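Local coordinates for uric acid degradation bifunctional protein PucL (Bacillus subtilis, PDB 6A4M) that probably oxidises uric acid as the urate oxidase part of a bifunctional uric acid degradation protein that probably also has a decarboxylase activity, at residues 27-32 and 218-223; 157-162 and 199-204; 226-231 and 245-250. All coordinates share one frame; numbering follows the deposited sequence.

Contact 1: 27-32 and 218-223; sequences SSFAGR and YVAAEQ
The phenolic oxygen of Y218 is gripped by both terminal nitrogens of R32. NH1 of R32 lies 3.3 Å from Y218 OH, and NH2 of R32 reaches the same OH over 3.3 Å, each bond bent and the oxygen tilted out of the guanidinium plane. The two flat groups stand 86° apart, the guanidinium coming end-on at the rim of the phenol ring. E85 also bonds Y218 OH.

R32 turns its other side to E222. R32 NH2 gives a fairly straight bond (160°) of 2.9 Å to E222 OE1; E222 OE1 receives it on its syn lone pair and lies close to the guanidinium plane, while R32 NE sits 3.1 Å from E222 OE2. This is a side-on, bidentate salt bridge with the planes nearly coplanar. The E222 chain bends at chi2 (93°), which carries its carboxylate back along the F29 ring toward the arginine.

In fold terms, the contact lays the connection between strands 3-13 and 36-45 against the start of helix 221-233, with A220 as N-cap. F29 is held between two layers: the methyl of A220 covers one ring face, its CB 3.4 Å from F29 CE2, and the backbone N of G31 lies over the opposite face.

At the far end a water takes over the polar work. It donates to S27 O at 2.7 Å and to F29 O at 2.8 Å, and it accepts from Q223 NE2 at 2.9 Å. That amide nitrogen has a second acceptor in K22 O.

Contact 2: 157-162 and 199-204; sequences EQYSEI and NISWQY
With chi1 at 57°, CG of W202 stands between its own backbone N and carbonyl carbon, and the indole is folded across the neighbouring strand at S160. The carbonyl O of S160 therefore lies 3.4 Å above the plane of the W202 ring system, over its centre. S160 CB sits over the same face, 3.6 Å from W202 NE1, and the CZ3 and CH2 corner extends past E161 toward the backbone N of I162. E161 takes a different course: its CG is anti to the backbone N (chi1 -170°) and the chain runs on extended, passing alongside S201 with CG 3.4 Å from S201 OG. Its OE1 makes a salt bridge with R141.

Strands 153-169 and 194-204 are adjacent antiparallel members of the curved uricase sheet, a T-fold (tunnelling-fold) arrangement, and the short segments run at 158° to each other. S160 with W202 is a hydrogen-bonded pair: S160 N to W202 O is 3.2 Å, and W202 N to S160 O is 2.9 Å. The same carbonyl thus serves a backbone N-H while its oxygen lies over the indole. I162 with I200 repeats the pattern, I162 N to I200 O at 2.8 Å and I200 N to I162 O at 2.9 Å, with E161 and S201 as the non-hydrogen-bonded pair between.

I162 and I200 lie side by side, CG2 of I162 meeting CB of I200 at 4.0 Å. They share the W202 face, which helix 221-233 covers through A221, V224, R225 and A228. On that face the hydroxyl of S160 is hydrogen-bonded to E85 and S142.

Contact 3: 226-231 and 245-250; sequences DLASTV and YHIGCR
The two successive helices 221-233 and 240-254, between strands 194-204 and 258-267 of the uricase T-fold, pack together here through V231, I247 and R250. Their local axes approach to 9.3 Å and their N-to-C directions differ by 130°, so they run in broadly opposed directions but cross steeply. No hydrogen bond joins the segments; the evidence for contact is apolar.

The backbones come nearest at A228 and I247, whose CA atoms are 5.6 Å apart. A228 CB touches I247 CG2 at 4.1 Å, and the small alanine lets the isoleucine come up against the first helix. One turn on, V231 splits its two methyls between partners. CG1 of V231 meets I247 CG1 at 3.9 Å and also lies against H246 CB. CG2 of V231 sits over the centre of the R250 guanidinium, 3.8 Å from its CZ. Two bends in the arginine chain, at chi2 (76°) and chi3 (100°), fold the flat group back so that its face, rather than its edge, meets the methyl. L227 CD2 packs on the aliphatic part of the same side chain, at R250 CG.

The polar end of R250 is directed elsewhere: NH2 forms a salt bridge with E234, which lies in the connection between the helices.

Around the pair, L227 also touches I24 and E26 of the connection after strand 3-13, H246 touches L235 between the helices, and A228 faces I200 on strand 194-204 of the sheet beneath.

How the contacts relate
Helix 221-233 joins the three sites: contact 1 uses its start, contact 3 its later turns, and its side chains cover the W202 face of contact 2. The centre of contact 2 lies about 7 Å from the centre of the chain, those of contacts 1 and 3 about 11 and 15 Å. Y204 OH is probably hydrogen-bonded to V219 N (2.9 Å), tying contact 2 to contact 1, and S27 OG to D226 OD2 (2.6 Å) likewise ties contact 1 to contact 3. The chemistry differs with place: backbone pairing within the sheet, a salt bridge and water where a connection meets a helix start, and apolar packing between helices. Contacts 1 and 3 are mostly buried, contact 2 partly.

Contact 1: 27-32 and 218-223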
loop_
_atom_site.group_PDB
_atom_site.type_symbol
_atom_site.label_atom_id
_atom_site.label_comp_id
_atom_site.label_asym_id
_atom_site.label_seq_id
_atom_site.Cartn_x
_atom_site.Cartn_y
_atom_site.Cartn_z
ATOM N N SER A 27 -3.681 -9.988 11.796
ATOM C CA SER A 27 -2.420 -9.260 11.623
ATOM C C SER A 27 -1.847 -8.811 12.963
ATOM O O SER A 27 -2.568 -8.266 13.798
ATOM C CB SER A 27 -2.645 -8.034 10.730
ATOM O OG SER A 27 -1.436 -7.340 10.458
ATOM N N SER A 28 -0.542 -9.014 13.142
ATOM C CA SER A 28 0.160 -8.553 14.340
ATOM C C SER A 28 0.445 -7.048 14.334
ATOM O O SER A 28 0.967 -6.533 15.323
ATOM C CB SER A 28 1.482 -9.315 14.523
ATOM O OG SER A 28 2.515 -8.774 13.713
ATOM N N PHE A 29 0.139 -6.355 13.229
ATOM C CA PHE A 29 0.346 -4.904 13.118
ATOM C C PHE A 29 -0.225 -4.156 14.323
ATOM O O PHE A 29 -1.420 -4.264 14.610
ATOM C CB PHE A 29 -0.282 -4.354 11.826
ATOM C CG PHE A 29 -0.046 -2.883 11.618
ATOM C CD1 PHE A 29 1.206 -2.419 11.226
ATOM C CD2 PHE A 29 -1.067 -1.956 11.828
ATOM C CE1 PHE A 29 1.436 -1.063 11.044
ATOM C CE2 PHE A 29 -0.843 -0.598 11.644
ATOM C CZ PHE A 29 0.411 -0.152 11.252
ATOM N N ALA A 30 0.643 -3.424 15.022
ATOM C CA ALA A 30 0.262 -2.645 16.202
ATOM C C ALA A 30 0.729 -1.186 16.106
ATOM O O ALA A 30 0.840 -0.502 17.129
ATOM C CB ALA A 30 0.829 -3.303 17.453
ATOM N N GLY A 31 0.977 -0.713 14.882
ATOM C CA GLY A 31 1.483 0.639 14.644
ATOM C C GLY A 31 2.820 0.640 13.926
ATOM O O GLY A 31 3.338 -0.415 13.551
ATOM N N ARG A 32 3.369 1.840 13.745
ATOM C CA ARG A 32 4.658 2.049 13.083
ATOM C C ARG A 32 5.491 3.018 13.917
ATOM O O ARG A 32 5.015 4.105 14.261
ATOM C CB ARG A 32 4.464 2.655 11.687
ATOM C CG ARG A 32 3.672 1.815 10.696
ATOM C CD ARG A 32 3.286 2.639 9.472
ATOM N NE ARG A 32 2.314 1.958 8.610
ATOM C CZ ARG A 32 1.543 2.548 7.689
ATOM N NH1 ARG A 32 1.589 3.864 7.474
ATOM N NH2 ARG A 32 0.699 1.809 6.973
ATOM N N TYR A 218 -7.844 4.202 10.733
ATOM C CA TYR A 218 -6.883 4.032 9.644
ATOM C C TYR A 218 -6.781 2.563 9.236
ATOM O O TYR A 218 -6.714 1.678 10.098
ATOM C CB TYR A 218 -5.507 4.523 10.087
ATOM C CG TYR A 218 -4.416 4.426 9.038
ATOM C CD1 TYR A 218 -4.413 5.268 7.926
ATOM C CD2 TYR A 218 -3.365 3.513 9.175
ATOM C CE1 TYR A 218 -3.403 5.194 6.975
ATOM C CE2 TYR A 218 -2.353 3.437 8.227
ATOM C CZ TYR A 218 -2.377 4.278 7.130
ATOM O OH TYR A 218 -1.381 4.218 6.187
ATOM N N VAL A 219 -6.764 2.323 7.924
ATOM C CA VAL A 219 -6.537 0.992 7.359
ATOM C C VAL A 219 -5.085 0.914 6.890
ATOM O O VAL A 219 -4.713 1.533 5.890
ATOM C CB VAL A 219 -7.497 0.704 6.184
ATOM C CG1 VAL A 219 -7.299 -0.715 5.661
ATOM C CG2 VAL A 219 -8.943 0.927 6.621
ATOM N N ALA A 220 -4.269 0.166 7.623
ATOM C CA ALA A 220 -2.861 -0.004 7.282
ATOM C C ALA A 220 -2.699 -1.045 6.173
ATOM O O ALA A 220 -3.420 -2.047 6.135
ATOM C CB ALA A 220 -2.061 -0.410 8.513
ATOM N N ALA A 221 -1.746 -0.799 5.277
ATOM C CA ALA A 221 -1.407 -1.742 4.210
ATOM C C ALA A 221 -0.876 -3.067 4.773
ATOM O O ALA A 221 -1.078 -4.120 4.168
ATOM C CB ALA A 221 -0.393 -1.123 3.256
ATOM N N GLU A 222 -0.213 -3.002 5.931
ATOM C CA GLU A 222 0.266 -4.194 6.645
ATOM C C GLU A 222 -0.878 -5.161 6.966
ATOM O O GLU A 222 -0.752 -6.365 6.754
ATOM C CB GLU A 222 0.986 -3.806 7.948
ATOM C CG GLU A 222 2.335 -3.108 7.766
ATOM C CD GLU A 222 2.268 -1.583 7.755
ATOM O OE1 GLU A 222 1.203 -1.008 7.419
ATOM O OE2 GLU A 222 3.303 -0.952 8.070
ATOM N N GLN A 223 -1.987 -4.624 7.468
ATOM C CA GLN A 223 -3.161 -5.433 7.828
ATOM C C GLN A 223 -3.884 -6.004 6.599
ATOM O O GLN A 223 -4.302 -7.166 6.615
ATOM C CB GLN A 223 -4.134 -4.621 8.689
ATOM C CG GLN A 223 -3.574 -4.252 10.059
ATOM C CD GLN A 223 -4.424 -3.231 10.799
ATOM O OE1 GLN A 223 -4.808 -2.199 10.239
ATOM N NE2 GLN A 223 -4.718 -3.511 12.070
HETATM O O HOH W 1 -3.503 -5.747 13.545
#

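Contact 2: 157-162 and 199-204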
loop_
_atom_site.group_PDB
_atom_site.type_symbol
_atom_site.label_atom_id
_atom_site.label_comp_id
_atom_site.label_asym_id
_atom_site.label_seq_id
_atom_site.Cartn_x
_atom_site.Cartn_y
_atom_site.Cartn_z
ATOM N N GLU A 157 -10.444 12.351 -6.119
ATOM C CA GLU A 157 -10.077 10.944 -5.995
ATOM C C GLU A 157 -9.129 10.753 -4.816
ATOM O O GLU A 157 -8.294 11.614 -4.529
ATOM C CB GLU A 157 -9.415 10.447 -7.283
ATOM C CG GLU A 157 -9.161 8.943 -7.311
ATOM C CD GLU A 157 -8.629 8.447 -8.646
ATOM O OE1 GLU A 157 -7.944 9.221 -9.356
ATOM O OE2 GLU A 157 -8.890 7.268 -8.980
ATOM N N GLN A 158 -9.276 9.618 -4.137
ATOM C CA GLN A 158 -8.357 9.218 -3.079
ATOM C C GLN A 158 -8.423 7.712 -2.864
ATOM O O GLN A 158 -9.497 7.167 -2.613
ATOM C CB GLN A 158 -8.688 9.925 -1.763
ATOM C CG GLN A 158 -7.655 9.670 -0.666
ATOM C CD GLN A 158 -8.220 9.746 0.736
ATOM O OE1 GLN A 158 -7.750 10.532 1.555
ATOM N NE2 GLN A 158 -9.233 8.934 1.020
ATOM N N TYR A 159 -7.274 7.052 -2.960
ATOM C CA TYR A 159 -7.157 5.652 -2.561
ATOM C C TYR A 159 -5.749 5.336 -2.100
ATOM O O TYR A 159 -4.795 6.024 -2.466
ATOM C CB TYR A 159 -7.572 4.712 -3.697
ATOM C CG TYR A 159 -6.728 4.790 -4.950
ATOM C CD1 TYR A 159 -5.613 3.961 -5.121
ATOM C CD2 TYR A 159 -7.056 5.667 -5.981
ATOM C CE1 TYR A 159 -4.843 4.021 -6.276
ATOM C CE2 TYR A 159 -6.294 5.733 -7.140
ATOM C CZ TYR A 159 -5.190 4.910 -7.287
ATOM O OH TYR A 159 -4.433 4.978 -8.434
ATOM N N SER A 160 -5.646 4.304 -1.271
ATOM C CA SER A 160 -4.375 3.728 -0.872
ATOM C C SER A 160 -4.330 2.300 -1.376
ATOM O O SER A 160 -5.363 1.685 -1.630
ATOM C CB SER A 160 -4.205 3.778 0.637
ATOM O OG SER A 160 -4.026 5.115 1.057
ATOM N N GLU A 161 -3.120 1.781 -1.509
ATOM C CA GLU A 161 -2.888 0.569 -2.270
ATOM C C GLU A 161 -1.707 -0.197 -1.709
ATOM O O GLU A 161 -0.756 0.416 -1.227
ATOM C CB GLU A 161 -2.604 0.973 -3.716
ATOM C CG GLU A 161 -2.572 -0.160 -4.724
ATOM C CD GLU A 161 -2.519 0.340 -6.159
ATOM O OE1 GLU A 161 -2.101 1.499 -6.388
ATOM O OE2 GLU A 161 -2.894 -0.440 -7.064
ATOM N N ILE A 162 -1.769 -1.525 -1.751
ATOM C CA ILE A 162 -0.553 -2.342 -1.609
ATOM C C ILE A 162 -0.245 -2.985 -2.955
ATOM O O ILE A 162 -1.114 -3.606 -3.563
ATOM C CB ILE A 162 -0.605 -3.385 -0.464
ATOM C CG1 ILE A 162 0.771 -4.044 -0.315
ATOM C CG2 ILE A 162 -1.679 -4.448 -0.671
ATOM C CD1 ILE A 162 0.974 -4.744 1.000
ATOM N N ASN A 199 -2.102 -6.500 -6.724
ATOM C CA ASN A 199 -2.238 -5.120 -6.273
ATOM C C ASN A 199 -3.637 -4.994 -5.677
ATOM O O ASN A 199 -4.605 -5.408 -6.306
ATOM C CB ASN A 199 -2.063 -4.126 -7.426
ATOM C CG ASN A 199 -0.650 -4.109 -7.997
ATOM O OD1 ASN A 199 0.279 -4.727 -7.464
ATOM N ND2 ASN A 199 -0.489 -3.406 -9.109
ATOM N N ILE A 200 -3.736 -4.445 -4.465
ATOM C CA ILE A 200 -5.022 -4.273 -3.774
ATOM C C ILE A 200 -5.165 -2.811 -3.352
ATOM O O ILE A 200 -4.279 -2.277 -2.688
ATOM C CB ILE A 200 -5.145 -5.180 -2.523
ATOM C CG1 ILE A 200 -4.768 -6.631 -2.852
ATOM C CG2 ILE A 200 -6.564 -5.122 -1.958
ATOM C CD1 ILE A 200 -4.660 -7.531 -1.641
ATOM N N SER A 201 -6.281 -2.189 -3.740
ATOM C CA SER A 201 -6.600 -0.793 -3.429
ATOM C C SER A 201 -7.819 -0.720 -2.524
ATOM O O SER A 201 -8.586 -1.672 -2.445
ATOM C CB SER A 201 -6.919 -0.014 -4.708
ATOM O OG SER A 201 -5.814 0.017 -5.586
ATOM N N TRP A 202 -7.993 0.420 -1.859
ATOM C CA TRP A 202 -9.187 0.674 -1.050
ATOM C C TRP A 202 -9.502 2.169 -0.937
ATOM O O TRP A 202 -8.597 3.008 -0.870
ATOM C CB TRP A 202 -9.046 0.050 0.345
ATOM C CG TRP A 202 -7.849 0.505 1.116
ATOM C CD1 TRP A 202 -7.782 1.563 1.978
ATOM C CD2 TRP A 202 -6.544 -0.086 1.105
ATOM N NE1 TRP A 202 -6.516 1.670 2.504
ATOM C CE2 TRP A 202 -5.735 0.671 1.987
ATOM C CE3 TRP A 202 -5.976 -1.181 0.437
ATOM C CZ2 TRP A 202 -4.388 0.368 2.217
ATOM C CZ3 TRP A 202 -4.634 -1.483 0.668
ATOM C CH2 TRP A 202 -3.857 -0.710 1.551
ATOM N N GLN A 203 -10.797 2.481 -0.927
ATOM C CA GLN A 203 -11.288 3.849 -0.784
ATOM C C GLN A 203 -12.086 3.961 0.508
ATOM O O GLN A 203 -12.890 3.080 0.826
ATOM C CB GLN A 203 -12.164 4.233 -1.979
ATOM C CG GLN A 203 -11.398 4.334 -3.286
ATOM C CD GLN A 203 -12.269 4.777 -4.447
ATOM O OE1 GLN A 203 -13.263 4.132 -4.769
ATOM N NE2 GLN A 203 -11.892 5.879 -5.088
ATOM N N TYR A 204 -11.852 5.042 1.248
ATOM C CA TYR A 204 -12.568 5.306 2.494
ATOM C C TYR A 204 -13.895 5.999 2.198
ATOM O O TYR A 204 -13.985 6.808 1.275
ATOM C CB TYR A 204 -11.749 6.210 3.412
ATOM C CG TYR A 204 -10.493 5.598 3.983
ATOM C CD1 TYR A 204 -9.314 5.546 3.237
ATOM C CD2 TYR A 204 -10.467 5.105 5.286
ATOM C CE1 TYR A 204 -8.151 5.005 3.772
ATOM C CE2 TYR A 204 -9.312 4.563 5.827
ATOM C CZ TYR A 204 -8.158 4.513 5.067
ATOM O OH TYR A 204 -7.011 3.982 5.607
#

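Contact 3: 226-231 and 245-250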
loop_
_atom_site.group_PDB
_atom_site.type_symbol
_atom_site.label_atom_id
_atom_site.label_comp_id
_atom_site.label_asym_id
_atom_site.label_seq_id
_atom_site.Cartn_x
_atom_site.Cartn_y
_atom_site.Cartn_z
ATOM N N ASP A 226 -1.680 -8.912 5.337
ATOM C CA ASP A 226 -1.807 -10.125 6.156
ATOM C C ASP A 226 -3.185 -10.773 6.008
ATOM O O ASP A 226 -3.291 -11.999 5.961
ATOM C CB ASP A 226 -1.525 -9.828 7.632
ATOM C CG ASP A 226 -0.081 -9.420 7.893
ATOM O OD1 ASP A 226 0.812 -9.714 7.067
ATOM O OD2 ASP A 226 0.167 -8.803 8.949
ATOM N N LEU A 227 -4.233 -9.954 5.939
ATOM C CA LEU A 227 -5.579 -10.441 5.600
ATOM C C LEU A 227 -5.583 -11.253 4.305
ATOM O O LEU A 227 -6.180 -12.329 4.244
ATOM C CB LEU A 227 -6.579 -9.280 5.465
ATOM C CG LEU A 227 -7.431 -8.972 6.695
ATOM C CD1 LEU A 227 -8.104 -7.612 6.553
ATOM C CD2 LEU A 227 -8.471 -10.064 6.905
ATOM N N ALA A 228 -4.908 -10.721 3.286
ATOM C CA ALA A 228 -4.820 -11.359 1.973
ATOM C C ALA A 228 -4.159 -12.737 2.014
ATOM O O ALA A 228 -4.529 -13.604 1.228
ATOM C CB ALA A 228 -4.085 -10.458 0.986
ATOM N N SER A 229 -3.186 -12.930 2.909
ATOM C CA SER A 229 -2.514 -14.224 3.066
ATOM C C SER A 229 -3.248 -15.199 3.998
ATOM O O SER A 229 -3.097 -16.410 3.830
ATOM C CB SER A 229 -1.061 -14.036 3.525
ATOM O OG SER A 229 -0.984 -13.686 4.892
ATOM N N THR A 230 -4.030 -14.694 4.960
ATOM C CA THR A 230 -4.847 -15.558 5.840
ATOM C C THR A 230 -6.020 -16.163 5.076
ATOM O O THR A 230 -6.292 -17.355 5.195
ATOM C CB THR A 230 -5.405 -14.816 7.076
ATOM O OG1 THR A 230 -6.216 -13.713 6.653
ATOM C CG2 THR A 230 -4.277 -14.322 7.985
ATOM N N VAL A 231 -6.715 -15.322 4.310
ATOM C CA VAL A 231 -7.569 -15.790 3.213
ATOM C C VAL A 231 -6.546 -16.297 2.204
ATOM O O VAL A 231 -5.426 -15.825 2.218
ATOM C CB VAL A 231 -8.427 -14.659 2.596
ATOM C CG1 VAL A 231 -9.335 -15.201 1.496
ATOM C CG2 VAL A 231 -9.262 -13.962 3.661
ATOM N N TYR A 245 -12.303 -12.204 -4.560
ATOM C CA TYR A 245 -13.642 -11.913 -4.029
ATOM C C TYR A 245 -13.698 -12.121 -2.509
ATOM O O TYR A 245 -14.260 -11.296 -1.787
ATOM C CB TYR A 245 -14.706 -12.773 -4.728
ATOM C CG TYR A 245 -16.128 -12.484 -4.285
ATOM C CD1 TYR A 245 -16.828 -11.388 -4.798
ATOM C CD2 TYR A 245 -16.775 -13.302 -3.350
ATOM C CE1 TYR A 245 -18.129 -11.112 -4.393
ATOM C CE2 TYR A 245 -18.076 -13.035 -2.937
ATOM C CZ TYR A 245 -18.751 -11.939 -3.461
ATOM O OH TYR A 245 -20.044 -11.662 -3.064
ATOM N N HIS A 246 -13.115 -13.220 -2.034
ATOM C CA HIS A 246 -13.076 -13.511 -0.593
ATOM C C HIS A 246 -12.154 -12.562 0.192
ATOM O O HIS A 246 -12.470 -12.203 1.326
ATOM C CB HIS A 246 -12.710 -14.979 -0.333
ATOM C CG HIS A 246 -13.885 -15.907 -0.387
ATOM N ND1 HIS A 246 -14.680 -16.156 0.711
ATOM C CD2 HIS A 246 -14.407 -16.634 -1.404
ATOM C CE1 HIS A 246 -15.638 -17.002 0.374
ATOM N NE2 HIS A 246 -15.495 -17.308 -0.904
ATOM N N ILE A 247 -11.028 -12.166 -0.406
ATOM C CA ILE A 247 -10.127 -11.169 0.201
ATOM C C ILE A 247 -10.854 -9.829 0.365
ATOM O O ILE A 247 -10.796 -9.217 1.433
ATOM C CB ILE A 247 -8.825 -10.970 -0.622
ATOM C CG1 ILE A 247 -7.964 -12.244 -0.590
ATOM C CG2 ILE A 247 -7.998 -9.803 -0.079
ATOM C CD1 ILE A 247 -6.948 -12.334 -1.711
ATOM N N GLY A 248 -11.541 -9.398 -0.693
ATOM C CA GLY A 248 -12.284 -8.138 -0.699
ATOM C C GLY A 248 -13.360 -8.073 0.365
ATOM O O GLY A 248 -13.393 -7.129 1.160
ATOM N N CYS A 249 -14.228 -9.085 0.384
ATOM C CA CYS A 249 -15.300 -9.187 1.384
ATOM C C CYS A 249 -14.750 -9.188 2.813
ATOM O O CYS A 249 -15.303 -8.525 3.691
ATOM C CB CYS A 249 -16.166 -10.437 1.149
ATOM S SG CYS A 249 -17.276 -10.335 -0.280
ATOM N N ARG A 250 -13.659 -9.918 3.034
ATOM C CA ARG A 250 -13.035 -9.989 4.356
ATOM C C ARG A 250 -12.457 -8.642 4.799
ATOM O O ARG A 250 -12.573 -8.280 5.969
ATOM C CB ARG A 250 -11.945 -11.065 4.385
ATOM C CG ARG A 250 -11.423 -11.385 5.782
ATOM C CD ARG A 250 -12.379 -12.244 6.597
ATOM N NE ARG A 250 -11.963 -13.649 6.589
ATOM C CZ ARG A 250 -12.395 -14.595 5.748
ATOM N NH1 ARG A 250 -13.303 -14.348 4.798
ATOM N NH2 ARG A 250 -11.907 -15.824 5.867
#